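Local coordinates for protein-glutamine deamidase Cif (Burkholderia pseudomallei, PDB 3GQM), which deamidates a specific glutamine of host NEDD8, thereby disabling cullin-RING ubiquitin ligases and blocking the host cell cycle, at residues A35-L40 against R263-N268; R51-D56 against Q270-L275; N110-M115 against I122-I127; D164-T169 against T174-Q179. All coordinates share one frame; numbering follows the deposited sequence.

Contact 1 of 4, residues A35-L40 against R263-N268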
loop_
_atom_site.group_PDB
_atom_site.type_symbol
_atom_site.label_atom_id
_atom_site.label_comp_id
_atom_site.label_asym_id
_atom_site.label_seq_id
_atom_site.Cartn_x
_atom_site.Cartn_y
_atom_site.Cartn_z
ATOM N N ALA A 35 1.275 -14.921 7.859
ATOM C CA ALA A 35 0.269 -14.991 8.903
ATOM C C ALA A 35 -0.146 -13.643 9.501
ATOM O O ALA A 35 -1.292 -13.450 9.774
ATOM C CB ALA A 35 0.716 -15.970 10.034
ATOM N N THR A 36 0.784 -12.738 9.747
ATOM C CA THR A 36 0.434 -11.407 10.237
ATOM C C THR A 36 -0.496 -10.701 9.215
ATOM O O THR A 36 -1.625 -10.223 9.533
ATOM C CB THR A 36 1.732 -10.563 10.466
ATOM O OG1 THR A 36 2.545 -11.186 11.454
ATOM C CG2 THR A 36 1.440 -9.122 10.948
ATOM N N LEU A 37 -0.047 -10.668 7.964
ATOM C CA LEU A 37 -0.840 -10.028 6.915
ATOM C C LEU A 37 -2.209 -10.700 6.834
ATOM O O LEU A 37 -3.196 -9.996 6.783
ATOM C CB LEU A 37 -0.102 -10.029 5.571
ATOM C CG LEU A 37 1.117 -9.090 5.496
ATOM C CD1 LEU A 37 1.990 -9.413 4.261
ATOM C CD2 LEU A 37 0.778 -7.588 5.555
ATOM N N ALA A 38 -2.281 -12.035 6.876
ATOM C CA ALA A 38 -3.586 -12.717 6.770
ATOM C C ALA A 38 -4.536 -12.357 7.928
ATOM O O ALA A 38 -5.666 -12.012 7.692
ATOM C CB ALA A 38 -3.436 -14.266 6.672
ATOM N N SER A 39 -4.075 -12.422 9.173
ATOM C CA SER A 39 -4.980 -12.102 10.276
ATOM C C SER A 39 -5.352 -10.628 10.229
ATOM O O SER A 39 -6.512 -10.296 10.439
ATOM C CB SER A 39 -4.410 -12.493 11.647
ATOM O OG SER A 39 -3.185 -11.805 11.913
ATOM N N LEU A 40 -4.401 -9.754 9.921
ATOM C CA LEU A 40 -4.730 -8.328 9.708
ATOM C C LEU A 40 -5.865 -8.105 8.715
ATOM O O LEU A 40 -6.857 -7.411 9.038
ATOM C CB LEU A 40 -3.505 -7.483 9.313
ATOM C CG LEU A 40 -3.919 -5.993 9.151
ATOM C CD1 LEU A 40 -4.079 -5.254 10.501
ATOM C CD2 LEU A 40 -2.992 -5.238 8.209
ATOM N N ARG A 263 9.348 -7.313 14.384
ATOM C CA ARG A 263 8.479 -7.608 15.552
ATOM C C ARG A 263 7.563 -6.447 15.871
ATOM O O ARG A 263 6.449 -6.657 16.331
ATOM C CB ARG A 263 9.302 -7.927 16.820
ATOM C CG ARG A 263 10.043 -9.265 16.749
ATOM C CD ARG A 263 10.605 -9.604 18.167
ATOM N NE ARG A 263 11.492 -10.761 18.155
ATOM C CZ ARG A 263 11.067 -12.014 17.966
ATOM N NH1 ARG A 263 11.941 -13.007 17.969
ATOM N NH2 ARG A 263 9.772 -12.267 17.780
ATOM N N GLN A 264 8.036 -5.229 15.648
ATOM C CA GLN A 264 7.172 -4.018 15.882
ATOM C C GLN A 264 6.009 -4.038 14.929
ATOM O O GLN A 264 4.850 -3.806 15.356
ATOM C CB GLN A 264 7.956 -2.700 15.717
ATOM C CG GLN A 264 7.234 -1.498 16.329
ATOM C CD GLN A 264 6.761 -1.773 17.774
ATOM O OE1 GLN A 264 7.519 -2.227 18.613
ATOM N NE2 GLN A 264 5.505 -1.528 18.038
ATOM N N PHE A 265 6.312 -4.366 13.649
ATOM C CA PHE A 265 5.259 -4.564 12.627
ATOM C C PHE A 265 4.171 -5.566 13.079
ATOM O O PHE A 265 2.955 -5.296 13.015
ATOM C CB PHE A 265 5.873 -5.001 11.274
ATOM C CG PHE A 265 4.839 -5.439 10.222
ATOM C CD1 PHE A 265 3.605 -4.797 10.098
ATOM C CD2 PHE A 265 5.130 -6.471 9.335
ATOM C CE1 PHE A 265 2.662 -5.215 9.172
ATOM C CE2 PHE A 265 4.190 -6.893 8.379
ATOM C CZ PHE A 265 2.960 -6.259 8.285
ATOM N N GLN A 266 4.626 -6.737 13.501
ATOM C CA GLN A 266 3.731 -7.793 13.989
ATOM C C GLN A 266 2.944 -7.265 15.148
ATOM O O GLN A 266 1.746 -7.449 15.231
ATOM C CB GLN A 266 4.550 -8.980 14.467
ATOM C CG GLN A 266 5.230 -9.743 13.361
ATOM C CD GLN A 266 5.840 -11.010 13.927
ATOM O OE1 GLN A 266 6.829 -10.962 14.652
ATOM N NE2 GLN A 266 5.248 -12.134 13.616
ATOM N N ARG A 267 3.637 -6.575 16.023
ATOM C CA ARG A 267 3.016 -6.026 17.206
ATOM C C ARG A 267 1.940 -4.975 16.824
ATOM O O ARG A 267 0.806 -5.036 17.324
ATOM C CB ARG A 267 4.097 -5.457 18.150
ATOM C CG ARG A 267 3.603 -5.276 19.560
ATOM C CD ARG A 267 4.773 -5.000 20.561
ATOM N NE ARG A 267 4.308 -5.131 21.958
ATOM C CZ ARG A 267 4.104 -6.280 22.631
ATOM N NH1 ARG A 267 4.319 -7.483 22.102
ATOM N NH2 ARG A 267 3.664 -6.221 23.872
ATOM N N ASN A 268 2.262 -4.047 15.934
ATOM C CA ASN A 268 1.236 -3.068 15.481
ATOM C C ASN A 268 0.066 -3.757 14.851
ATOM O O ASN A 268 -1.111 -3.404 15.124
ATOM C CB ASN A 268 1.818 -2.029 14.508
ATOM C CG ASN A 268 2.879 -1.170 15.140
ATOM O OD1 ASN A 268 2.887 -0.994 16.370
ATOM N ND2 ASN A 268 3.797 -0.598 14.308
#

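Contact 2 of 4, residues R51-D56 against Q270-L275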
loop_
_atom_site.group_PDB
_atom_site.type_symbol
_atom_site.label_atom_id
_atom_site.label_comp_id
_atom_site.label_asym_id
_atom_site.label_seq_id
_atom_site.Cartn_x
_atom_site.Cartn_y
_atom_site.Cartn_z
ATOM N N ARG A 51 -11.723 1.123 10.741
ATOM C CA ARG A 51 -11.557 2.590 10.940
ATOM C C ARG A 51 -10.173 3.011 11.430
ATOM O O ARG A 51 -9.645 4.066 11.041
ATOM C CB ARG A 51 -12.609 3.105 11.927
ATOM C CG ARG A 51 -14.017 2.941 11.413
ATOM C CD ARG A 51 -14.899 4.092 11.860
ATOM N NE ARG A 51 -16.265 3.625 12.086
ATOM C CZ ARG A 51 -17.152 3.376 11.128
ATOM N NH1 ARG A 51 -16.833 3.571 9.847
ATOM N NH2 ARG A 51 -18.364 2.936 11.453
ATOM N N VAL A 52 -9.593 2.205 12.308
ATOM C CA VAL A 52 -8.232 2.456 12.763
ATOM C C VAL A 52 -7.199 2.240 11.622
ATOM O O VAL A 52 -6.270 3.013 11.472
ATOM C CB VAL A 52 -7.910 1.643 14.052
ATOM C CG1 VAL A 52 -6.422 1.574 14.310
ATOM C CG2 VAL A 52 -8.643 2.286 15.286
ATOM N N MET A 53 -7.407 1.226 10.803
ATOM C CA MET A 53 -6.495 0.915 9.667
ATOM C C MET A 53 -6.578 2.005 8.566
ATOM O O MET A 53 -5.553 2.571 8.181
ATOM C CB MET A 53 -6.821 -0.473 9.089
ATOM C CG MET A 53 -5.708 -1.128 8.290
ATOM S SD MET A 53 -4.133 -1.119 9.207
ATOM C CE MET A 53 -3.066 -0.487 7.920
ATOM N N TRP A 54 -7.793 2.315 8.123
ATOM C CA TRP A 54 -8.017 3.161 6.962
ATOM C C TRP A 54 -8.509 4.545 7.405
ATOM O O TRP A 54 -9.697 4.822 7.478
ATOM C CB TRP A 54 -8.989 2.493 5.984
ATOM C CG TRP A 54 -8.669 1.015 5.660
ATOM C CD1 TRP A 54 -9.549 -0.044 5.677
ATOM C CD2 TRP A 54 -7.384 0.459 5.284
ATOM N NE1 TRP A 54 -8.904 -1.205 5.327
ATOM C CE2 TRP A 54 -7.578 -0.930 5.072
ATOM C CE3 TRP A 54 -6.104 1.001 5.105
ATOM C CZ2 TRP A 54 -6.528 -1.789 4.706
ATOM C CZ3 TRP A 54 -5.073 0.162 4.710
ATOM C CH2 TRP A 54 -5.295 -1.214 4.499
ATOM N N ASN A 55 -7.585 5.399 7.791
ATOM C CA ASN A 55 -7.946 6.722 8.242
ATOM C C ASN A 55 -6.860 7.569 7.606
ATOM O O ASN A 55 -5.751 7.076 7.369
ATOM C CB ASN A 55 -7.926 6.791 9.784
ATOM C CG ASN A 55 -8.381 8.145 10.316
ATOM O OD1 ASN A 55 -7.569 9.040 10.491
ATOM N ND2 ASN A 55 -9.682 8.316 10.513
ATOM N N ASP A 56 -7.174 8.809 7.282
ATOM C CA ASP A 56 -6.191 9.642 6.580
ATOM C C ASP A 56 -5.469 10.662 7.452
ATOM O O ASP A 56 -4.890 11.604 6.922
ATOM C CB ASP A 56 -6.816 10.335 5.371
ATOM C CG ASP A 56 -7.980 11.238 5.761
ATOM O OD1 ASP A 56 -8.653 11.719 4.841
ATOM O OD2 ASP A 56 -8.236 11.453 6.977
ATOM N N GLN A 270 -1.058 -6.789 15.297
ATOM C CA GLN A 270 -1.806 -7.614 16.272
ATOM C C GLN A 270 -2.749 -6.704 17.037
ATOM O O GLN A 270 -3.923 -7.019 17.208
ATOM C CB GLN A 270 -0.870 -8.364 17.253
ATOM N N TYR A 271 -2.221 -5.582 17.484
ATOM C CA TYR A 271 -3.016 -4.595 18.151
ATOM C C TYR A 271 -4.253 -4.229 17.306
ATOM O O TYR A 271 -5.399 -4.339 17.774
ATOM C CB TYR A 271 -2.175 -3.356 18.477
ATOM C CG TYR A 271 -3.039 -2.219 18.976
ATOM C CD1 TYR A 271 -3.323 -2.082 20.336
ATOM C CD2 TYR A 271 -3.626 -1.326 18.076
ATOM C CE1 TYR A 271 -4.147 -1.070 20.786
ATOM C CE2 TYR A 271 -4.446 -0.322 18.509
ATOM C CZ TYR A 271 -4.705 -0.194 19.859
ATOM O OH TYR A 271 -5.513 0.827 20.273
ATOM N N VAL A 272 -4.021 -3.844 16.043
ATOM C CA VAL A 272 -5.096 -3.412 15.170
ATOM C C VAL A 272 -6.081 -4.537 14.949
ATOM O O VAL A 272 -7.308 -4.329 15.014
ATOM C CB VAL A 272 -4.572 -2.846 13.788
ATOM C CG1 VAL A 272 -5.771 -2.575 12.842
ATOM C CG2 VAL A 272 -3.744 -1.571 14.006
ATOM N N ALA A 273 -5.548 -5.734 14.704
ATOM C CA ALA A 273 -6.387 -6.895 14.576
ATOM C C ALA A 273 -7.132 -7.213 15.882
ATOM O O ALA A 273 -8.118 -7.923 15.850
ATOM C CB ALA A 273 -5.593 -8.131 14.068
ATOM N N GLY A 274 -6.662 -6.707 17.018
ATOM C CA GLY A 274 -7.268 -7.075 18.317
ATOM C C GLY A 274 -8.688 -6.532 18.404
ATOM O O GLY A 274 -9.268 -6.426 19.501
ATOM N N LEU A 275 -9.237 -6.228 17.224
ATOM C CA LEU A 275 -10.416 -5.395 17.024
ATOM C C LEU A 275 -10.285 -4.253 17.965
ATOM O O LEU A 275 -11.172 -4.006 18.796
ATOM C CB LEU A 275 -11.747 -6.147 17.166
ATOM C CG LEU A 275 -13.080 -5.628 16.535
ATOM C CD1 LEU A 275 -14.013 -4.986 17.555
ATOM C CD2 LEU A 275 -12.972 -4.754 15.262
#

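Contact 3 of 4, residues N110-M115 against I122-I127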
loop_
_atom_site.group_PDB
_atom_site.type_symbol
_atom_site.label_atom_id
_atom_site.label_comp_id
_atom_site.label_asym_id
_atom_site.label_seq_id
_atom_site.Cartn_x
_atom_site.Cartn_y
_atom_site.Cartn_z
ATOM N N ASN A 110 -1.166 3.962 4.968
ATOM C CA ASN A 110 -1.469 3.311 6.242
ATOM C C ASN A 110 -0.706 2.021 6.544
ATOM O O ASN A 110 -0.233 1.837 7.670
ATOM C CB ASN A 110 -2.979 3.124 6.354
ATOM C CG ASN A 110 -3.654 4.450 6.698
ATOM O OD1 ASN A 110 -3.295 5.061 7.707
ATOM N ND2 ASN A 110 -4.556 4.951 5.819
ATOM N N ILE A 111 -0.557 1.139 5.546
ATOM C CA ILE A 111 0.285 -0.064 5.758
ATOM C C ILE A 111 1.762 0.307 5.969
ATOM O O ILE A 111 2.476 -0.342 6.769
ATOM C CB ILE A 111 0.114 -1.103 4.613
ATOM C CG1 ILE A 111 -1.308 -1.734 4.704
ATOM C CG2 ILE A 111 1.245 -2.157 4.694
ATOM C CD1 ILE A 111 -1.818 -2.374 3.377
ATOM N N PHE A 112 2.212 1.349 5.277
ATOM C CA PHE A 112 3.543 1.913 5.540
ATOM C C PHE A 112 3.719 2.337 7.026
ATOM O O PHE A 112 4.738 1.996 7.639
ATOM C CB PHE A 112 3.803 3.134 4.645
ATOM C CG PHE A 112 5.203 3.739 4.794
ATOM C CD1 PHE A 112 6.258 3.310 3.949
ATOM C CD2 PHE A 112 5.460 4.729 5.784
ATOM C CE1 PHE A 112 7.557 3.833 4.068
ATOM C CE2 PHE A 112 6.748 5.295 5.921
ATOM C CZ PHE A 112 7.808 4.845 5.062
ATOM N N LYS A 113 2.775 3.139 7.557
ATOM C CA LYS A 113 2.792 3.520 8.971
ATOM C C LYS A 113 2.735 2.270 9.844
ATOM O O LYS A 113 3.574 2.132 10.765
ATOM C CB LYS A 113 1.627 4.478 9.311
ATOM C CG LYS A 113 1.831 5.933 8.729
ATOM C CD LYS A 113 0.531 6.781 8.899
ATOM C CE LYS A 113 0.119 6.951 10.405
ATOM N NZ LYS A 113 1.013 7.964 11.002
ATOM N N LEU A 114 1.796 1.349 9.546
ATOM C CA LEU A 114 1.719 0.081 10.318
ATOM C C LEU A 114 3.058 -0.659 10.411
ATOM O O LEU A 114 3.420 -1.160 11.475
ATOM C CB LEU A 114 0.669 -0.885 9.759
ATOM C CG LEU A 114 0.194 -2.028 10.672
ATOM C CD1 LEU A 114 -0.577 -1.499 11.846
ATOM C CD2 LEU A 114 -0.687 -2.980 9.946
ATOM N N MET A 115 3.794 -0.715 9.314
ATOM C CA MET A 115 5.054 -1.464 9.300
ATOM C C MET A 115 6.204 -0.763 10.058
ATOM O O MET A 115 6.990 -1.433 10.722
ATOM C CB MET A 115 5.457 -1.728 7.840
ATOM C CG MET A 115 4.474 -2.650 7.137
ATOM S SD MET A 115 4.873 -2.917 5.416
ATOM C CE MET A 115 6.515 -3.637 5.581
ATOM N N ILE A 122 4.992 8.720 11.879
ATOM C CA ILE A 122 5.628 8.953 10.581
ATOM C C ILE A 122 4.524 9.304 9.575
ATOM O O ILE A 122 3.481 8.649 9.506
ATOM C CB ILE A 122 6.418 7.715 10.050
ATOM C CG1 ILE A 122 7.504 7.266 11.042
ATOM C CG2 ILE A 122 7.120 8.024 8.703
ATOM C CD1 ILE A 122 7.901 5.781 10.859
ATOM N N ASP A 123 4.754 10.370 8.838
ATOM C CA ASP A 123 3.802 10.845 7.874
ATOM C C ASP A 123 4.431 10.535 6.555
ATOM O O ASP A 123 5.370 11.217 6.158
ATOM C CB ASP A 123 3.612 12.348 8.024
ATOM C CG ASP A 123 2.529 12.879 7.122
ATOM O OD1 ASP A 123 2.021 12.139 6.211
ATOM O OD2 ASP A 123 2.181 14.030 7.373
ATOM N N PRO A 124 3.972 9.440 5.915
ATOM C CA PRO A 124 4.524 9.026 4.648
ATOM C C PRO A 124 4.249 10.066 3.589
ATOM O O PRO A 124 4.897 10.024 2.575
ATOM C CB PRO A 124 3.756 7.745 4.327
ATOM C CG PRO A 124 2.522 7.814 5.177
ATOM C CD PRO A 124 2.828 8.605 6.344
ATOM N N THR A 125 3.297 10.985 3.791
ATOM C CA THR A 125 3.089 12.032 2.757
ATOM C C THR A 125 4.170 13.123 2.788
ATOM O O THR A 125 4.319 13.870 1.818
ATOM C CB THR A 125 1.677 12.679 2.789
ATOM O OG1 THR A 125 1.506 13.383 4.023
ATOM C CG2 THR A 125 0.621 11.630 2.682
ATOM N N SER A 126 4.948 13.181 3.882
ATOM C CA SER A 126 5.957 14.235 4.049
ATOM C C SER A 126 7.413 13.769 4.035
ATOM O O SER A 126 8.335 14.606 3.946
ATOM C CB SER A 126 5.693 15.037 5.327
ATOM O OG SER A 126 5.721 14.194 6.458
ATOM N N ILE A 127 7.651 12.458 4.121
ATOM C CA ILE A 127 9.021 11.962 4.011
ATOM C C ILE A 127 9.691 12.382 2.679
ATOM O O ILE A 127 9.024 12.810 1.752
ATOM C CB ILE A 127 9.121 10.417 4.262
ATOM C CG1 ILE A 127 8.150 9.649 3.341
ATOM C CG2 ILE A 127 8.893 10.091 5.754
ATOM C CD1 ILE A 127 8.272 8.098 3.416
#

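Contact 4 of 4, residues D164-T169 against T174-Q179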
loop_
_atom_site.group_PDB
_atom_site.type_symbol
_atom_site.label_atom_id
_atom_site.label_comp_id
_atom_site.label_asym_id
_atom_site.label_seq_id
_atom_site.Cartn_x
_atom_site.Cartn_y
_atom_site.Cartn_z
ATOM N N ASP A 164 7.843 -4.401 -0.155
ATOM C CA ASP A 164 8.370 -4.871 1.112
ATOM C C ASP A 164 9.697 -5.645 0.873
ATOM O O ASP A 164 9.744 -6.568 0.052
ATOM C CB ASP A 164 7.327 -5.780 1.732
ATOM C CG ASP A 164 7.636 -6.136 3.189
ATOM O OD1 ASP A 164 8.666 -5.730 3.731
ATOM O OD2 ASP A 164 6.841 -6.866 3.783
ATOM N N LEU A 165 10.747 -5.239 1.548
ATOM C CA LEU A 165 12.084 -5.866 1.428
ATOM C C LEU A 165 12.538 -6.420 2.787
ATOM O O LEU A 165 13.419 -5.850 3.438
ATOM C CB LEU A 165 13.115 -4.828 0.925
ATOM C CG LEU A 165 12.755 -4.147 -0.402
ATOM C CD1 LEU A 165 13.582 -2.891 -0.638
ATOM C CD2 LEU A 165 12.972 -5.099 -1.580
ATOM N N PRO A 166 11.935 -7.520 3.234
ATOM C CA PRO A 166 12.372 -8.003 4.543
ATOM C C PRO A 166 13.756 -8.599 4.442
ATOM O O PRO A 166 14.112 -9.112 3.385
ATOM C CB PRO A 166 11.367 -9.112 4.888
ATOM C CG PRO A 166 10.710 -9.514 3.586
ATOM C CD PRO A 166 10.941 -8.397 2.580
ATOM N N ALA A 167 14.534 -8.547 5.517
ATOM C CA ALA A 167 15.805 -9.306 5.496
ATOM C C ALA A 167 15.527 -10.801 5.744
ATOM O O ALA A 167 14.796 -11.179 6.669
ATOM C CB ALA A 167 16.813 -8.744 6.479
ATOM N N LEU A 168 16.044 -11.627 4.844
ATOM C CA LEU A 168 15.918 -13.096 4.921
ATOM C C LEU A 168 17.275 -13.789 5.131
ATOM O O LEU A 168 18.190 -13.655 4.300
ATOM C CB LEU A 168 15.194 -13.656 3.679
ATOM C CG LEU A 168 13.665 -13.816 3.691
ATOM C CD1 LEU A 168 12.883 -12.874 4.629
ATOM C CD2 LEU A 168 13.151 -13.687 2.258
ATOM N N THR A 169 17.385 -14.513 6.251
ATOM C CA THR A 169 18.637 -15.182 6.680
ATOM C C THR A 169 19.181 -16.166 5.629
ATOM O O THR A 169 18.457 -17.041 5.155
ATOM C CB THR A 169 18.445 -15.906 8.017
ATOM O OG1 THR A 169 17.715 -15.053 8.907
ATOM C CG2 THR A 169 19.795 -16.259 8.654
ATOM N N THR A 174 14.744 -10.161 -1.265
ATOM C CA THR A 174 13.470 -10.614 -1.778
ATOM C C THR A 174 12.511 -9.467 -1.614
ATOM O O THR A 174 12.658 -8.675 -0.689
ATOM C CB THR A 174 12.970 -11.799 -0.932
ATOM O OG1 THR A 174 13.992 -12.789 -0.931
ATOM C CG2 THR A 174 11.708 -12.405 -1.491
ATOM N N ALA A 175 11.563 -9.368 -2.543
ATOM C CA ALA A 175 10.650 -8.245 -2.605
ATOM C C ALA A 175 9.246 -8.782 -2.736
ATOM O O ALA A 175 9.022 -9.716 -3.492
ATOM C CB ALA A 175 10.980 -7.366 -3.823
ATOM N N TYR A 176 8.302 -8.157 -2.041
ATOM C CA TYR A 176 6.895 -8.446 -2.166
ATOM C C TYR A 176 6.142 -7.131 -2.435
ATOM O O TYR A 176 6.600 -6.055 -2.010
ATOM C CB TYR A 176 6.398 -9.030 -0.848
ATOM C CG TYR A 176 7.167 -10.270 -0.449
ATOM C CD1 TYR A 176 6.810 -11.524 -0.971
ATOM C CD2 TYR A 176 8.241 -10.192 0.410
ATOM C CE1 TYR A 176 7.488 -12.673 -0.608
ATOM C CE2 TYR A 176 8.956 -11.336 0.768
ATOM C CZ TYR A 176 8.556 -12.580 0.264
ATOM O OH TYR A 176 9.266 -13.705 0.593
ATOM N N ILE A 177 5.003 -7.223 -3.121
ATOM C CA ILE A 177 4.149 -6.073 -3.390
ATOM C C ILE A 177 2.986 -6.019 -2.407
ATOM O O ILE A 177 2.343 -7.031 -2.137
ATOM C CB ILE A 177 3.572 -6.080 -4.866
ATOM C CG1 ILE A 177 4.736 -6.191 -5.885
ATOM C CG2 ILE A 177 2.583 -4.799 -5.143
ATOM C CD1 ILE A 177 5.607 -4.924 -5.891
ATOM N N ILE A 178 2.704 -4.826 -1.901
ATOM C CA ILE A 178 1.448 -4.563 -1.204
ATOM C C ILE A 178 0.758 -3.373 -1.906
ATOM O O ILE A 178 1.383 -2.346 -2.116
ATOM C CB ILE A 178 1.710 -4.253 0.284
ATOM C CG1 ILE A 178 2.574 -5.358 0.911
ATOM C CG2 ILE A 178 0.377 -4.072 1.091
ATOM C CD1 ILE A 178 2.900 -5.147 2.416
ATOM N N GLN A 179 -0.498 -3.527 -2.312
ATOM C CA GLN A 179 -1.212 -2.433 -3.003
ATOM C C GLN A 179 -2.702 -2.659 -2.913
ATOM O O GLN A 179 -3.167 -3.782 -2.582
ATOM C CB GLN A 179 -0.824 -2.439 -4.498
ATOM C CG GLN A 179 -1.462 -3.679 -5.230
ATOM C CD GLN A 179 -1.214 -3.658 -6.758
ATOM O OE1 GLN A 179 -1.090 -2.579 -7.378
ATOM N NE2 GLN A 179 -1.141 -4.856 -7.364
HETATM O O HOH W 1 14.687 -7.937 0.985
#

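Contact 1 of 4, residues A35-L40 against R263-N268
Thr36 and Leu37 meet Phe265 and Gln266 in a near-parallel helix-to-helix contact that brings the amino-terminal helix 29-42 beside the carboxy-terminal helix 262-273. Over the short segments the two axes come within 10.2 Å and run in the same sense at 18°. The backbones come nearest at Thr36 and Gln266, with CA atoms 6.2 Å apart, and the buried area is modest, 195 Å² summed over both sides. The apolar part of the contact is built round the ring of Phe265. With CG anti to the backbone nitrogen (chi1 171°), it reaches across to the first helix and is touched from two directions. Thr36 CG2 lies over one face, displaced toward the rim, 4.2 Å from Phe265 CZ. Leu37 CD2 comes in at the ring edge, in its plane, 3.7 Å from Phe265 CZ. Beside this, Gln266 runs extended at about a right angle to Thr36. The threonine hydroxyl is hydrogen-bonded to Leu32 O in its own helix, and Gln266 CG and NE2 lie beside it, each 3.6 Å from Thr36 OG1. The inner side of the pair rests on helix 104-116: Leu40 and Phe265 both lie against Leu114, Phe265 also touches Met115, and Asn268 ND2 bonds to the carbonyls of Leu114 and Glu117, near the end of that helix.

Contact 2 of 4, residues R51-D56 against Q270-L275
Val272 faces Val52 and Met53 where two helices end, 47-53 and 262-273, so that the last turns of both pack together in a buried, apolar helix-helix contact. It belongs to the helical part of a fold whose family is grouped with the papain-like cysteine peptidases. Along the second segment, Tyr271 precedes the contact residue; its carbonyl O takes the backbone N of Gly274 at 2.8 Å, closing the final turn. Next is Val272, whose CB points at the other segment; Val272 CA lies 7.1 Å from Val52 CA. Its two methyls divide the work. CG2, anti to the carbonyl carbon, meets Val52 CG1 at 4.1 Å, the two side chains crossing at a slant. CG1, anti to the backbone nitrogen (chi1 173°), turns toward Met53 and lies 4.2 Å from its SD. The Val272 carbonyl is used as well, accepting from Ser49 OG on helix 47-53, and the Val272 side chain also rests on Leu62 and Leu114. Gly274 is the first residue to leave helical angles, and beyond it Leu275 lies against Ser48 and Ser49. In the first segment the helix likewise stops after Met53, with Arg65 NH1 bonding to Val52 O, and the methionine is backed by its own successor: Met53 CG sits 3.5 Å above the plane of the Trp54 ring, over its centre.

Contact 3 of 4, residues N110-M115 against I122-I127
Phe112 and Lys113, neighbours on helix 104-116, take hold of the returning loop 122-127 by different means. Phe112 has CG anti to its own nitrogen (chi1 -177°), which carries the ring outward from the helix among three aliphatic side chains. Ile122 CG2 meets it at the edge, in the ring plane, 3.9 Å from Phe112 CE2. Pro124 CB lies 3.8 Å from Phe112 CD2, the ring and the pyrrolidine running alongside in opposite senses. Ile127 approaches from the opposite direction and sets CD1 obliquely against the ring, 3.7 Å from Phe112 CZ. On the adjoining flank Lys113 is folded rather than extended. Its CG, beside the backbone nitrogen, lies 3.7 Å from Pro124 CD. Bends at chi3 (61°) and chi4 (77°) then bring NZ round to Ile122 O at 3.0 Å, tilted out of the carbonyl plane. This buried amine is well supplied: Glu117 OE2 forms a salt bridge with it, and the carbonyls of Tyr58 and Thr60 accept from it too, an environment that probably favours the charged form. The helix that bears these two side chains begins at Cys104, an inferred active-site residue and probably the nucleophile, as in papain-like relatives. The loop keeps its shape through an Asx turn. Asp123 OD1 accepts Thr125 N at 3.0 Å and Thr125 OG1 at 2.6 Å, both from the same face of the carboxylate. Asp123 O is likewise gripped twice, by the backbone N and the OG of Ser126. Strand 147-154 adds Val149 and Ile151 to the surroundings of Phe112, and Ile151 also touches Ile127.

Contact 4 of 4, residues D164-T169 against T174-Q179
Asp164 and Tyr176 form an antiparallel hydrogen-bonded pair in a beta hairpin, and their side chains project from the same sheet face. Two backbone bonds join them, Asp164 N to Tyr176 O at 2.8 Å and Tyr176 N to Asp164 O at 3.0 Å. With CG anti to its carbonyl carbon (chi1 -57°), the tyrosine ring leans obliquely toward the turn end of the hairpin, where Pro166 crosses it at about a right angle and touches its edge, Pro166 CG lying 3.8 Å from Tyr176 CE2. One residue along, Leu165 CD2 meets Ala175 CB at 3.8 Å. Farther out the strands have given way to loop, and Leu168 lies across Thr174, its CD2 3.7 Å from Thr174 CB; the threonine hydroxyl bonds to Pro172 O within the turn. A water joins the two arms there, donating to Pro166 O at 2.7 Å and to Thr174 O at 2.7 Å. Arg33 of helix 29-42 ties the Asp164-Tyr176 face down, by a salt bridge to Asp164 and a cation-pi contact with Tyr176, while Tyr260 OH bonds to Asp164 OD1. Strand 176-178 forms one border of the four-stranded antiparallel sheet and leads to Gln179, an inferred active-site residue whose OE1 bonds to His159 NE2. Strand 159-165 lies between strands 176-178 and 147-154, and helix 104-116 packs on this side through Met115 on Asp164 and Ile111 on Ile178.

In the fold
Helix 262-273 serves both contact 1 and contact 2, whose centres are about 11 Å apart; the two contacts touch where Leu40 CD1 packs on Val272 CG1. Helices 29-42 and 47-53 are consecutive, and both pack on the C-terminal helix, which joins the two ends of the chain; the segments of contacts 1 and 2 alternate in sequence. Contacts 3 and 4 follow one another in between. Helix 104-116 links the set: Leu114 reaches contact 1, Asn110 and Ile111 contact 2, and Ile111 and Met115 the hairpin of contact 4, about 17 Å from contact 3 between centres. Terminal helices and sheet thus border the same helix, whose start bears Cys104, an inferred active-site residue, as Gln179 is on the sheet side.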